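Local coordinates for acyl-CoA synthetase (AMP-forming)/AMP-acid ligase II-like protein (PDB 4GS5) that probably acts as an ATP-dependent, AMP-forming ligase that activates an acid, perhaps joining medium-chain fatty acids to coenzyme A, at residues L235-G240 with Q244-A249; H219-G222 with Q228-Q231; A67-A72 with L96-E101; G50-I55 with V87-G92; A249-N254 with I260-I265. All blocks are in the same frame, centred on the assembly; numbering follows the deposited sequence.

Contact 1 (L235-G240 with Q244-A249); sequences LVEIHG and QWIGRA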
# COMPACT_ATOMS: atom_id res chain seq x y z
N LEU A 235 9.59 -6.06 -2.71
CA LEU A 235 10.98 -5.66 -2.94
C LEU A 235 11.19 -4.20 -2.51
O LEU A 235 10.49 -3.30 -2.99
CB LEU A 235 11.29 -5.80 -4.42
CG LEU A 235 12.68 -6.14 -4.91
CD1 LEU A 235 13.09 -7.53 -4.45
CD2 LEU A 235 12.71 -6.04 -6.44
N VAL A 236 12.16 -3.95 -1.64
CA VAL A 236 12.38 -2.61 -1.11
C VAL A 236 13.87 -2.28 -1.04
O VAL A 236 14.71 -3.15 -1.10
CB VAL A 236 11.77 -2.44 0.32
CG1 VAL A 236 10.26 -2.80 0.31
CG2 VAL A 236 12.51 -3.29 1.35
N GLU A 237 14.17 -1.00 -0.90
CA GLU A 237 15.51 -0.61 -0.52
C GLU A 237 15.39 0.15 0.78
O GLU A 237 14.71 1.17 0.85
CB GLU A 237 16.15 0.27 -1.59
CG GLU A 237 16.72 -0.51 -2.75
CD GLU A 237 18.10 -1.09 -2.44
OE1 GLU A 237 18.64 -0.82 -1.34
OE2 GLU A 237 18.64 -1.81 -3.31
N ILE A 238 16.04 -0.35 1.83
CA ILE A 238 16.05 0.34 3.11
C ILE A 238 17.09 1.47 3.14
O ILE A 238 18.19 1.32 2.62
CB ILE A 238 16.22 -0.66 4.29
CG1 ILE A 238 14.95 -1.53 4.40
CG2 ILE A 238 16.47 0.06 5.61
CD1 ILE A 238 15.03 -2.64 5.40
N HIS A 239 16.72 2.60 3.73
CA HIS A 239 17.64 3.74 3.89
C HIS A 239 17.50 4.27 5.32
O HIS A 239 16.56 5.02 5.63
CB HIS A 239 17.27 4.87 2.93
CG HIS A 239 17.37 4.50 1.49
ND1 HIS A 239 16.28 4.14 0.72
CD2 HIS A 239 18.44 4.44 0.66
CE1 HIS A 239 16.67 3.87 -0.51
NE2 HIS A 239 17.98 4.04 -0.57
N GLY A 240 18.41 3.87 6.20
CA GLY A 240 18.24 4.21 7.60
C GLY A 240 16.88 3.69 8.07
O GLY A 240 16.48 2.59 7.68
N GLN A 244 12.19 2.51 0.57
CA GLN A 244 11.58 2.83 -0.69
C GLN A 244 11.06 1.54 -1.29
O GLN A 244 11.78 0.53 -1.34
CB GLN A 244 12.61 3.44 -1.64
CG GLN A 244 12.06 3.63 -3.02
CD GLN A 244 13.07 4.25 -3.98
OE1 GLN A 244 14.28 4.26 -3.71
NE2 GLN A 244 12.57 4.75 -5.10
N TRP A 245 9.82 1.56 -1.75
CA TRP A 245 9.27 0.39 -2.41
C TRP A 245 9.78 0.35 -3.85
O TRP A 245 9.70 1.35 -4.56
CB TRP A 245 7.74 0.46 -2.40
CG TRP A 245 7.03 -0.72 -3.05
CD1 TRP A 245 6.66 -1.88 -2.44
CD2 TRP A 245 6.61 -0.83 -4.42
NE1 TRP A 245 6.03 -2.71 -3.34
CE2 TRP A 245 5.99 -2.09 -4.56
CE3 TRP A 245 6.69 0.01 -5.54
CZ2 TRP A 245 5.45 -2.52 -5.77
CZ3 TRP A 245 6.14 -0.42 -6.74
CH2 TRP A 245 5.53 -1.68 -6.84
N ILE A 246 10.29 -0.80 -4.26
CA ILE A 246 10.90 -0.97 -5.59
C ILE A 246 9.97 -1.75 -6.52
O ILE A 246 9.84 -1.40 -7.69
CB ILE A 246 12.21 -1.76 -5.50
CG1 ILE A 246 13.24 -1.00 -4.65
CG2 ILE A 246 12.76 -2.07 -6.89
CD1 ILE A 246 13.41 0.46 -5.05
N GLY A 247 9.35 -2.82 -6.01
CA GLY A 247 8.52 -3.68 -6.84
C GLY A 247 8.26 -5.08 -6.26
O GLY A 247 8.20 -5.25 -5.04
N ARG A 248 8.08 -6.06 -7.14
CA ARG A 248 7.94 -7.47 -6.74
C ARG A 248 9.16 -8.28 -7.16
O ARG A 248 9.64 -8.16 -8.29
CB ARG A 248 6.68 -8.07 -7.37
CG ARG A 248 5.44 -7.34 -6.99
CD ARG A 248 4.98 -7.73 -5.59
NE ARG A 248 4.62 -9.14 -5.52
CZ ARG A 248 3.75 -9.64 -4.65
NH1 ARG A 248 3.15 -8.85 -3.78
NH2 ARG A 248 3.48 -10.94 -4.66
N ALA A 249 9.67 -9.09 -6.24
CA ALA A 249 11.02 -9.67 -6.36
C ALA A 249 11.35 -10.29 -7.73
O ALA A 249 12.43 -10.05 -8.31
CB ALA A 249 11.26 -10.68 -5.25

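Contact 2 (H219-G222 with Q228-Q231); sequences HISG and QTVQ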
# COMPACT_ATOMS: atom_id res chain seq x y z
N HIS A 219 10.70 -7.56 5.57
CA HIS A 219 9.98 -8.19 6.68
C HIS A 219 9.92 -7.26 7.89
O HIS A 219 10.83 -6.45 8.11
CB HIS A 219 10.58 -9.55 7.05
CG HIS A 219 12.00 -9.47 7.49
ND1 HIS A 219 12.37 -8.92 8.70
CD2 HIS A 219 13.15 -9.87 6.89
CE1 HIS A 219 13.68 -8.98 8.83
NE2 HIS A 219 14.18 -9.56 7.75
N ILE A 220 8.85 -7.37 8.67
CA ILE A 220 8.70 -6.53 9.85
C ILE A 220 8.21 -7.34 11.04
O ILE A 220 7.60 -8.40 10.88
CB ILE A 220 7.76 -5.30 9.61
CG1 ILE A 220 6.35 -5.75 9.25
CG2 ILE A 220 8.33 -4.36 8.51
CD1 ILE A 220 6.17 -6.17 7.79
N SER A 221 8.50 -6.83 12.24
CA SER A 221 8.04 -7.45 13.47
C SER A 221 7.98 -6.38 14.56
O SER A 221 8.66 -5.36 14.47
CB SER A 221 8.96 -8.61 13.89
OG SER A 221 10.21 -8.13 14.35
N GLY A 222 7.15 -6.63 15.57
CA GLY A 222 6.96 -5.70 16.68
C GLY A 222 5.85 -6.19 17.61
O GLY A 222 5.28 -7.26 17.39
N GLN A 228 6.16 -11.77 16.23
CA GLN A 228 6.44 -12.68 15.13
C GLN A 228 6.77 -11.87 13.88
O GLN A 228 6.12 -10.86 13.59
CB GLN A 228 5.26 -13.60 14.86
CG GLN A 228 5.16 -14.79 15.80
CD GLN A 228 4.40 -15.93 15.17
OE1 GLN A 228 3.70 -15.74 14.16
NE2 GLN A 228 4.53 -17.12 15.74
N THR A 229 7.78 -12.29 13.14
CA THR A 229 8.17 -11.51 11.97
C THR A 229 7.25 -11.85 10.79
O THR A 229 6.91 -13.02 10.57
CB THR A 229 9.65 -11.68 11.59
OG1 THR A 229 9.81 -12.83 10.76
CG2 THR A 229 10.51 -11.83 12.84
N VAL A 230 6.83 -10.82 10.08
CA VAL A 230 5.96 -10.96 8.93
C VAL A 230 6.80 -10.69 7.69
O VAL A 230 7.43 -9.64 7.57
CB VAL A 230 4.80 -9.95 9.01
CG1 VAL A 230 4.00 -9.94 7.71
CG2 VAL A 230 3.90 -10.27 10.19
N GLN A 231 6.81 -11.65 6.77
CA GLN A 231 7.60 -11.53 5.55
C GLN A 231 6.69 -11.07 4.41
O GLN A 231 5.74 -11.77 4.07
CB GLN A 231 8.22 -12.89 5.19
CG GLN A 231 9.09 -12.85 3.94
CD GLN A 231 10.26 -11.90 4.08
OE1 GLN A 231 11.18 -12.16 4.85
NE2 GLN A 231 10.23 -10.79 3.36

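Contact 3 (A67-A72 with L96-E101); sequences AMTGKA and LVRGME. With EDO (1,2-ethanediol), chain X.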
# COMPACT_ATOMS: atom_id res chain seq x y z
N ALA A 67 -0.54 3.37 20.28
CA ALA A 67 0.61 4.12 20.81
C ALA A 67 1.58 4.65 19.74
O ALA A 67 2.10 5.76 19.87
CB ALA A 67 1.36 3.31 21.89
N MSE A 68 1.81 3.87 18.69
CA MSE A 68 2.74 4.27 17.62
C MSE A 68 2.22 5.49 16.90
O MSE A 68 2.96 6.43 16.60
CB MSE A 68 2.91 3.16 16.59
CG MSE A 68 3.65 1.94 17.09
SE MSE A 68 4.00 0.77 15.59
CE MSE A 68 2.21 0.71 14.83
N THR A 69 0.92 5.45 16.61
CA THR A 69 0.26 6.50 15.85
C THR A 69 0.34 7.79 16.63
O THR A 69 0.68 8.84 16.07
CB THR A 69 -1.22 6.12 15.57
OG1 THR A 69 -1.26 4.87 14.87
CG2 THR A 69 -1.90 7.19 14.72
N GLY A 70 0.02 7.71 17.92
CA GLY A 70 0.02 8.86 18.81
C GLY A 70 1.38 9.54 18.88
O GLY A 70 1.47 10.76 18.87
N LYS A 71 2.43 8.73 18.98
CA LYS A 71 3.80 9.25 19.04
C LYS A 71 4.23 9.84 17.70
O LYS A 71 4.67 10.99 17.63
CB LYS A 71 4.77 8.14 19.45
CG LYS A 71 6.19 8.64 19.75
CD LYS A 71 6.27 9.25 21.15
CE LYS A 71 7.72 9.46 21.61
NZ LYS A 71 8.41 10.62 20.97
N ALA A 72 4.10 9.05 16.64
CA ALA A 72 4.57 9.46 15.32
C ALA A 72 3.87 10.73 14.82
O ALA A 72 4.49 11.55 14.15
CB ALA A 72 4.39 8.33 14.32
N LEU A 96 -11.18 4.20 17.08
CA LEU A 96 -11.76 4.14 18.43
C LEU A 96 -10.71 3.77 19.47
O LEU A 96 -10.66 4.35 20.55
CB LEU A 96 -12.90 3.12 18.49
CG LEU A 96 -14.02 3.31 17.46
CD1 LEU A 96 -15.09 2.26 17.68
CD2 LEU A 96 -14.59 4.71 17.57
N VAL A 97 -9.88 2.78 19.13
CA VAL A 97 -8.79 2.35 20.00
C VAL A 97 -7.83 3.49 20.28
O VAL A 97 -7.49 3.75 21.44
CB VAL A 97 -8.01 1.17 19.38
CG1 VAL A 97 -6.74 0.88 20.19
CG2 VAL A 97 -8.90 -0.07 19.31
N ARG A 98 -7.38 4.17 19.22
CA ARG A 98 -6.52 5.35 19.39
C ARG A 98 -7.21 6.37 20.28
O ARG A 98 -6.62 6.89 21.23
CB ARG A 98 -6.20 5.99 18.03
CG ARG A 98 -5.29 5.14 17.15
CD ARG A 98 -5.37 5.58 15.69
NE ARG A 98 -4.63 4.68 14.81
CZ ARG A 98 -4.88 4.52 13.52
NH1 ARG A 98 -5.86 5.20 12.94
NH2 ARG A 98 -4.16 3.68 12.80
N GLY A 99 -8.47 6.65 19.98
CA GLY A 99 -9.27 7.56 20.79
C GLY A 99 -9.29 7.23 22.27
O GLY A 99 -9.19 8.13 23.11
N MSE A 100 -9.43 5.95 22.61
CA MSE A 100 -9.52 5.57 24.01
C MSE A 100 -8.15 5.48 24.67
O MSE A 100 -8.00 5.78 25.86
CB MSE A 100 -10.27 4.25 24.18
CG MSE A 100 -11.77 4.37 23.97
SE MSE A 100 -12.54 2.62 24.18
CE MSE A 100 -11.73 1.72 22.66
N GLU A 101 -7.16 5.05 23.91
CA GLU A 101 -5.81 4.95 24.45
C GLU A 101 -5.15 6.31 24.63
O GLU A 101 -4.37 6.51 25.55
CB GLU A 101 -4.95 4.05 23.57
CG GLU A 101 -5.29 2.59 23.71
CD GLU A 101 -4.99 2.08 25.11
OE1 GLU A 101 -3.80 1.81 25.39
OE2 GLU A 101 -5.94 1.99 25.93
C1 EDO X . 5.97 4.11 20.75
O1 EDO X . 5.03 5.10 21.17
C2 EDO X . 5.21 3.02 20.01
O2 EDO X . 6.11 1.99 19.57
O HOH W 1 -2.76 2.50 14.96

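Contact 4 (G50-I55 with V87-G92); sequences GMPKPI and VGYIAG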
# COMPACT_ATOMS: atom_id res chain seq x y z
N GLY A 50 -13.82 -10.17 -1.54
CA GLY A 50 -14.45 -8.90 -1.22
C GLY A 50 -15.59 -9.00 -0.21
O GLY A 50 -16.35 -8.04 -0.01
N MSE A 51 -15.73 -10.16 0.44
CA MSE A 51 -16.77 -10.34 1.47
C MSE A 51 -16.14 -10.29 2.87
O MSE A 51 -14.94 -10.52 3.01
CB MSE A 51 -17.49 -11.68 1.25
CG MSE A 51 -18.02 -11.85 -0.18
SE MSE A 51 -19.41 -10.52 -0.61
CE MSE A 51 -20.76 -11.31 0.42
N PRO A 52 -16.92 -9.98 3.92
CA PRO A 52 -16.36 -9.82 5.26
C PRO A 52 -15.77 -11.12 5.79
O PRO A 52 -16.27 -12.21 5.50
CB PRO A 52 -17.58 -9.47 6.13
CG PRO A 52 -18.60 -8.99 5.18
CD PRO A 52 -18.37 -9.75 3.91
N LYS A 53 -14.71 -11.00 6.57
CA LYS A 53 -14.20 -12.16 7.27
C LYS A 53 -13.66 -11.76 8.63
O LYS A 53 -13.04 -10.70 8.76
CB LYS A 53 -13.14 -12.88 6.43
CG LYS A 53 -11.75 -12.30 6.49
CD LYS A 53 -10.86 -13.09 5.54
CE LYS A 53 -9.39 -12.84 5.76
NZ LYS A 53 -8.67 -14.15 5.73
N PRO A 54 -13.90 -12.60 9.63
CA PRO A 54 -13.43 -12.30 10.99
C PRO A 54 -11.93 -12.49 11.13
O PRO A 54 -11.36 -13.39 10.51
CB PRO A 54 -14.20 -13.30 11.86
CG PRO A 54 -14.63 -14.39 10.94
CD PRO A 54 -14.79 -13.78 9.58
N ILE A 55 -11.29 -11.64 11.91
CA ILE A 55 -9.90 -11.85 12.30
C ILE A 55 -9.79 -11.54 13.78
O ILE A 55 -10.43 -10.62 14.28
CB ILE A 55 -8.92 -10.96 11.52
CG1 ILE A 55 -9.31 -9.50 11.69
CG2 ILE A 55 -8.88 -11.34 10.02
CD1 ILE A 55 -8.34 -8.55 11.01
N VAL A 87 -16.79 1.68 10.91
CA VAL A 87 -16.46 1.07 12.19
C VAL A 87 -16.97 -0.37 12.24
O VAL A 87 -16.77 -1.07 13.23
CB VAL A 87 -17.03 1.85 13.39
CG1 VAL A 87 -16.28 3.16 13.59
CG2 VAL A 87 -18.54 2.07 13.23
N GLY A 88 -17.63 -0.80 11.18
CA GLY A 88 -17.97 -2.21 11.06
C GLY A 88 -16.70 -2.99 10.73
O GLY A 88 -16.69 -4.22 10.80
N TYR A 89 -15.63 -2.27 10.38
CA TYR A 89 -14.37 -2.90 9.98
C TYR A 89 -13.17 -2.37 10.75
O TYR A 89 -13.25 -1.33 11.41
CB TYR A 89 -14.14 -2.78 8.46
CG TYR A 89 -15.19 -3.53 7.67
CD1 TYR A 89 -14.90 -4.74 7.06
CD2 TYR A 89 -16.49 -3.05 7.56
CE1 TYR A 89 -15.87 -5.44 6.35
CE2 TYR A 89 -17.47 -3.74 6.86
CZ TYR A 89 -17.15 -4.94 6.26
OH TYR A 89 -18.12 -5.62 5.56
N ILE A 90 -12.05 -3.08 10.66
CA ILE A 90 -10.85 -2.78 11.44
C ILE A 90 -10.33 -1.36 11.27
O ILE A 90 -9.85 -0.74 12.23
CB ILE A 90 -9.72 -3.79 11.15
CG1 ILE A 90 -8.48 -3.47 12.00
CG2 ILE A 90 -9.38 -3.79 9.68
CD1 ILE A 90 -7.97 -4.65 12.80
N ALA A 91 -10.39 -0.82 10.05
CA ALA A 91 -9.87 0.52 9.81
C ALA A 91 -10.56 1.56 10.71
O ALA A 91 -9.91 2.40 11.33
CB ALA A 91 -10.03 0.90 8.35
N GLY A 92 -11.88 1.47 10.79
CA GLY A 92 -12.66 2.35 11.63
C GLY A 92 -12.47 2.05 13.10
O GLY A 92 -12.32 2.96 13.91

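Contact 5 (A249-N254 with I260-I265); sequences ADNVIN and IVLDQI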
# COMPACT_ATOMS: atom_id res chain seq x y z
N ALA A 249 9.67 -9.09 -6.24
CA ALA A 249 11.02 -9.67 -6.36
C ALA A 249 11.35 -10.29 -7.73
O ALA A 249 12.43 -10.05 -8.31
CB ALA A 249 11.26 -10.68 -5.25
N ASP A 250 10.42 -11.10 -8.24
CA ASP A 250 10.66 -11.86 -9.45
C ASP A 250 10.42 -11.04 -10.70
O ASP A 250 10.57 -11.53 -11.81
CB ASP A 250 9.76 -13.10 -9.48
CG ASP A 250 10.08 -14.08 -8.36
OD1 ASP A 250 10.88 -15.01 -8.59
OD2 ASP A 250 9.53 -13.90 -7.25
N ASN A 251 10.05 -9.78 -10.52
CA ASN A 251 9.77 -8.93 -11.68
C ASN A 251 10.84 -7.85 -11.93
O ASN A 251 10.74 -7.07 -12.88
CB ASN A 251 8.38 -8.28 -11.52
CG ASN A 251 7.93 -7.56 -12.78
OD1 ASN A 251 8.26 -7.97 -13.90
ND2 ASN A 251 7.18 -6.48 -12.61
N VAL A 252 11.86 -7.81 -11.07
CA VAL A 252 12.91 -6.80 -11.16
C VAL A 252 14.27 -7.48 -11.14
O VAL A 252 14.52 -8.37 -10.31
CB VAL A 252 12.83 -5.76 -10.02
CG1 VAL A 252 13.83 -4.65 -10.26
CG2 VAL A 252 11.42 -5.16 -9.91
N ILE A 253 15.14 -7.12 -12.07
CA ILE A 253 16.48 -7.68 -12.06
C ILE A 253 17.49 -6.55 -11.87
O ILE A 253 17.17 -5.38 -12.04
CB ILE A 253 16.82 -8.44 -13.36
CG1 ILE A 253 16.84 -7.47 -14.55
CG2 ILE A 253 15.82 -9.58 -13.60
CD1 ILE A 253 17.36 -8.11 -15.81
N ASN A 254 18.72 -6.93 -11.51
CA ASN A 254 19.78 -5.95 -11.36
C ASN A 254 20.92 -6.31 -12.29
O ASN A 254 21.64 -7.28 -12.07
CB ASN A 254 20.27 -5.89 -9.91
CG ASN A 254 21.29 -4.79 -9.69
OD1 ASN A 254 21.74 -4.17 -10.64
ND2 ASN A 254 21.66 -4.55 -8.44
N ILE A 260 16.02 -3.17 -13.66
CA ILE A 260 15.15 -3.28 -14.82
C ILE A 260 13.89 -4.09 -14.48
O ILE A 260 13.99 -5.22 -13.98
CB ILE A 260 15.88 -3.99 -15.99
CG1 ILE A 260 17.03 -3.11 -16.49
CG2 ILE A 260 14.92 -4.28 -17.14
CD1 ILE A 260 18.01 -3.92 -17.40
N VAL A 261 12.73 -3.51 -14.76
CA VAL A 261 11.45 -4.17 -14.48
C VAL A 261 11.06 -4.99 -15.72
O VAL A 261 10.92 -4.44 -16.81
CB VAL A 261 10.35 -3.14 -14.14
CG1 VAL A 261 9.04 -3.85 -13.75
CG2 VAL A 261 10.80 -2.20 -13.02
N LEU A 262 10.92 -6.31 -15.56
CA LEU A 262 10.75 -7.17 -16.73
C LEU A 262 9.52 -6.83 -17.58
O LEU A 262 9.61 -6.75 -18.80
CB LEU A 262 10.74 -8.64 -16.34
CG LEU A 262 12.11 -9.13 -15.83
CD1 LEU A 262 11.96 -10.52 -15.19
CD2 LEU A 262 13.17 -9.13 -16.94
N ASP A 263 8.38 -6.62 -16.94
CA ASP A 263 7.16 -6.37 -17.70
C ASP A 263 7.22 -5.01 -18.40
O ASP A 263 6.59 -4.81 -19.43
CB ASP A 263 5.88 -6.54 -16.85
CG ASP A 263 5.61 -5.37 -15.91
OD1 ASP A 263 4.53 -4.75 -16.02
OD2 ASP A 263 6.46 -5.09 -15.03
N GLN A 264 7.99 -4.08 -17.85
CA GLN A 264 8.15 -2.77 -18.50
C GLN A 264 9.00 -2.89 -19.75
O GLN A 264 8.69 -2.31 -20.79
CB GLN A 264 8.74 -1.73 -17.55
CG GLN A 264 7.79 -1.32 -16.45
CD GLN A 264 8.36 -0.23 -15.57
OE1 GLN A 264 9.48 0.25 -15.78
NE2 GLN A 264 7.58 0.17 -14.56
N ILE A 265 10.10 -3.63 -19.65
CA ILE A 265 10.93 -3.82 -20.83
C ILE A 265 10.14 -4.63 -21.87
O ILE A 265 10.24 -4.37 -23.08
CB ILE A 265 12.33 -4.42 -20.51
CG1 ILE A 265 13.23 -4.31 -21.73
CG2 ILE A 265 12.24 -5.86 -20.03
CD1 ILE A 265 13.62 -2.87 -22.03

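Contact 1 (L235-G240 with Q244-A249)
Leu235 to Glu237 run against Gln244 to Gly247 as antiparallel strands whose axes come within 4.5 Å, their N-to-C directions 153° apart. Glu237 and Gln244 form a hydrogen-bonded pair, closed by Glu237 N to Gln244 O and Gln244 N to Glu237 O, both 2.9 Å; Val236 and Trp245 follow as a non-hydrogen-bonded pair. There the register slips by one residue. Leu235 O accepts from Ile246 N at 2.8 Å and from Gly247 N at 3.3 Å, both donors reaching it from the same face of its carbonyl plane, while Leu235 N gives a bent bond (134° at the hydrogen) to Gly247 O. Gly247 holds backbone angles at which a CB would jam against the carbonyl oxygen of Ile246, which explains a glycine at this point.

With CG opposite its backbone N (chi1 -179°), the Trp245 indole swings forward along its own strand and lies with one face against Gly247 N, 3.6 Å from the ring plane. The branches of Leu235 divide the apolar work: CD1 rests on Ala249 CB at 3.7 Å, and CD2 meets Ile246 CG2 at 4.0 Å. Ile246 CG1 also lies across the CG of Glu237. Cutting Leu235 back to an alanine would probably open a gap beside Ala249 and leave the CG2 branch of Ile246 without its apolar mate. Ile246 and Gly247 together facing Leu235, with both amides on its carbonyl, make a classic beta bulge in the hairpin of strands 230-238 and 242-248.

Contact 2 (H219-G222 with Q228-Q231)
The imidazole of His219 receives the side-chain oxygen of Gln231 at its edge, near the ring plane, with the ring and the amide turned 87° to each other. The pair sits where strand 217-221 returns as strand 230-238 in a beta hairpin, and illustrates how a non-hydrogen-bonded position is filled by side chains. Gln231 OE1 lies 3.5 Å from His219 CB and 3.6 Å from His219 CD2, so it leans on carbon. The other end of the amide is fixed elsewhere: Gln231 NE2 is hydrogen-bonded to Cys217 O, which settles which way the amide is turned. The bend at chi2 of Gln231 (61°) folds the amide back over the neighbouring strand.

On the other face of the sheet Ile220 and Val230 form the hydrogen-bonded pair, and Ile220 CD1 comes 4.2 Å from Val230 CB. Beyond them Ile220 touches Thr184 and Val230 touches Glu183, residues of the YGMTET sequence, which resembles the A5 motif of adenylate-forming enzymes. Nearer the turn, the methyl CG2 of Thr229 packs on Ser221 CB at 3.7 Å. In the connecting loop Thr225 OG1 lies within bonding reach of the carbonyls of Gly222 and Gln228, its single proton shared or serving one at a time, and so links the loop's two ends.

The backbone bonds of the pair differ in straightness. Ile220 N reaches Val230 O at 2.9 Å, and that oxygen is also met by the CA of His219. Val230 N reaches Ile220 O at 2.7 Å, a nearly linear bond (176° at the hydrogen) that runs almost along the C=O axis.

Contact 3 (A67-A72 with L96-E101)
Thr69 and Arg98 are the two side chains through which these turns of helices 59-72 and 90-102 meet, in the part of the chain that belongs to the AMP-binding family. It is a helix-helix contact carried by one short branched residue and one long charged one, and both are buried.

The apolar share is small. Arg98, extended from CG to NE, passes Thr69 at about a right angle, and the methyl CG2 lies over one face of the guanidinium, 3.7 Å from Arg98 NE and 3.9 Å from Arg98 CD. The side chain of Arg98 also touches Ala66, on the threonine's helix.

The polar share is grouped round the hydroxyl. With OG1 beside its backbone N (chi1 -57°), Thr69 can hydrogen-bond Ser65 O of the preceding turn, and His187 NE2 is a further partner of the same oxygen. Between them, Ser65 O and His187 probably fix the rotation of the threonine.

A third kind of contact involves small molecules. A 1,2-ethanediol, probably left from crystallisation, makes a weak bond from O1 to Ala67 O at 3.3 Å, places C2 3.5 Å from CG of selenomethionine Met68, and is also held by Pro206 O.

Water completes the link between the helices: one molecule lies in the guanidinium plane, accepts from Arg98 NH2 at 2.8 Å and is hydrogen-bonded to Thr69 OG1, also at 2.8 Å.

Contact 4 (G50-I55 with V87-G92)
Strand 52-58 carries one side of this contact: Pro52 lies at the end of the glycine-rich sequence TSGSTGMPK, which resembles the A3 motif, the phosphate-binding P-loop of adenylate-forming enzymes, and Ile55 lies just beyond it. Across from them Tyr89 and Ile90 begin helix 90-102, with Tyr89 at the N-cap position. The strand and the helix start keep their backbones well apart, with CA atoms no closer than 8.6 Å between Pro52 and Tyr89, so the side chains alone bridge the distance.

Two separate touches do so. Near the loop, the phenol of Tyr89 reaches out to the proline: its OH lies 3.4 Å from Pro52 CG and 3.9 Å from Pro52 CB, while ring atom CE1 of Tyr89 is 4.4 Å from Pro52 CB. The tyrosine gets there with CG opposite its own carbonyl carbon (chi1 -64°), which sends the ring away from the helix that starts after it and across to the strand. Farther along the strand, the terminal methyls of Ile55 and Ile90 meet, CD1 to CD1, at 4.3 Å.

Strand 40-46 ties both partners together. Its backbone hydrogen-bonds Lys53 and Ile55 through Thr45 and Leu43, and Ile90 through His44.

What joins the two segments directly is dispersion between a proline ring, a phenol and two methyls. No hydrogen bond crosses between them to fix a direction, and the link rests on shape and van der Waals contact alone.

Contact 5 (A249-N254 with I260-I265)
Asn251 holds CG opposite its backbone N (chi1 -171°), and Asp263 turns its carboxylate to lie between its own N and carbonyl carbon; these torsions bring the amide to the acid at the open end of the hairpin, where strand 258-261 passes into helix 262-276, the two groups crossing at about a right angle with planes 46° apart. Asn251 ND2 donates to Asp263 OD2 at 2.9 Å in a nearly straight bond (172°). The oxygen lies in the asparagine's amide plane, but the donor stands above the carboxylate plane. Asn251 OD1 accepts a weak bond from Asp263 N at 3.3 Å, and Asn251 O takes Leu262 N at 2.8 Å, so one residue holds the helix's first turn by two good bonds and a weak third.

Farther along, Ile253 and Ile260 exchange both backbone bonds, with Ile253 CG1 beside Ile260 CB at 3.9 Å. Ile253 CG2 also meets Leu262 CD2.

A leucine in place of Asn251 would probably leave the carboxylate of Asp263 without its amide donor and the helix start less firmly tied. A neutral amide that donates at one end and accepts at the other couples a strand's beginning to a helix's beginning.

In the fold
Contacts 3 and 4 lie in the AMP-binding part and share helix 90-102, with centres 19 Å apart; contact 4 includes the end of a glycine-rich sequence that in relatives forms the phosphate-binding loop. Later in the chain, contacts 2 and 1 are successive hairpins on strand 230-238, centres 16 Å apart. Contact 1 passes straight into contact 5: they share Ala249, and Leu235 CD2 touches Val252 CB at 3.6 Å. The GRAD sequence at that junction resembles the A8 hinge of the family, so this packing probably sits where the C-terminal domain turns. Contact 5 lies about 39 Å from contact 3, centre to centre, on the opposite side of the chain's middle.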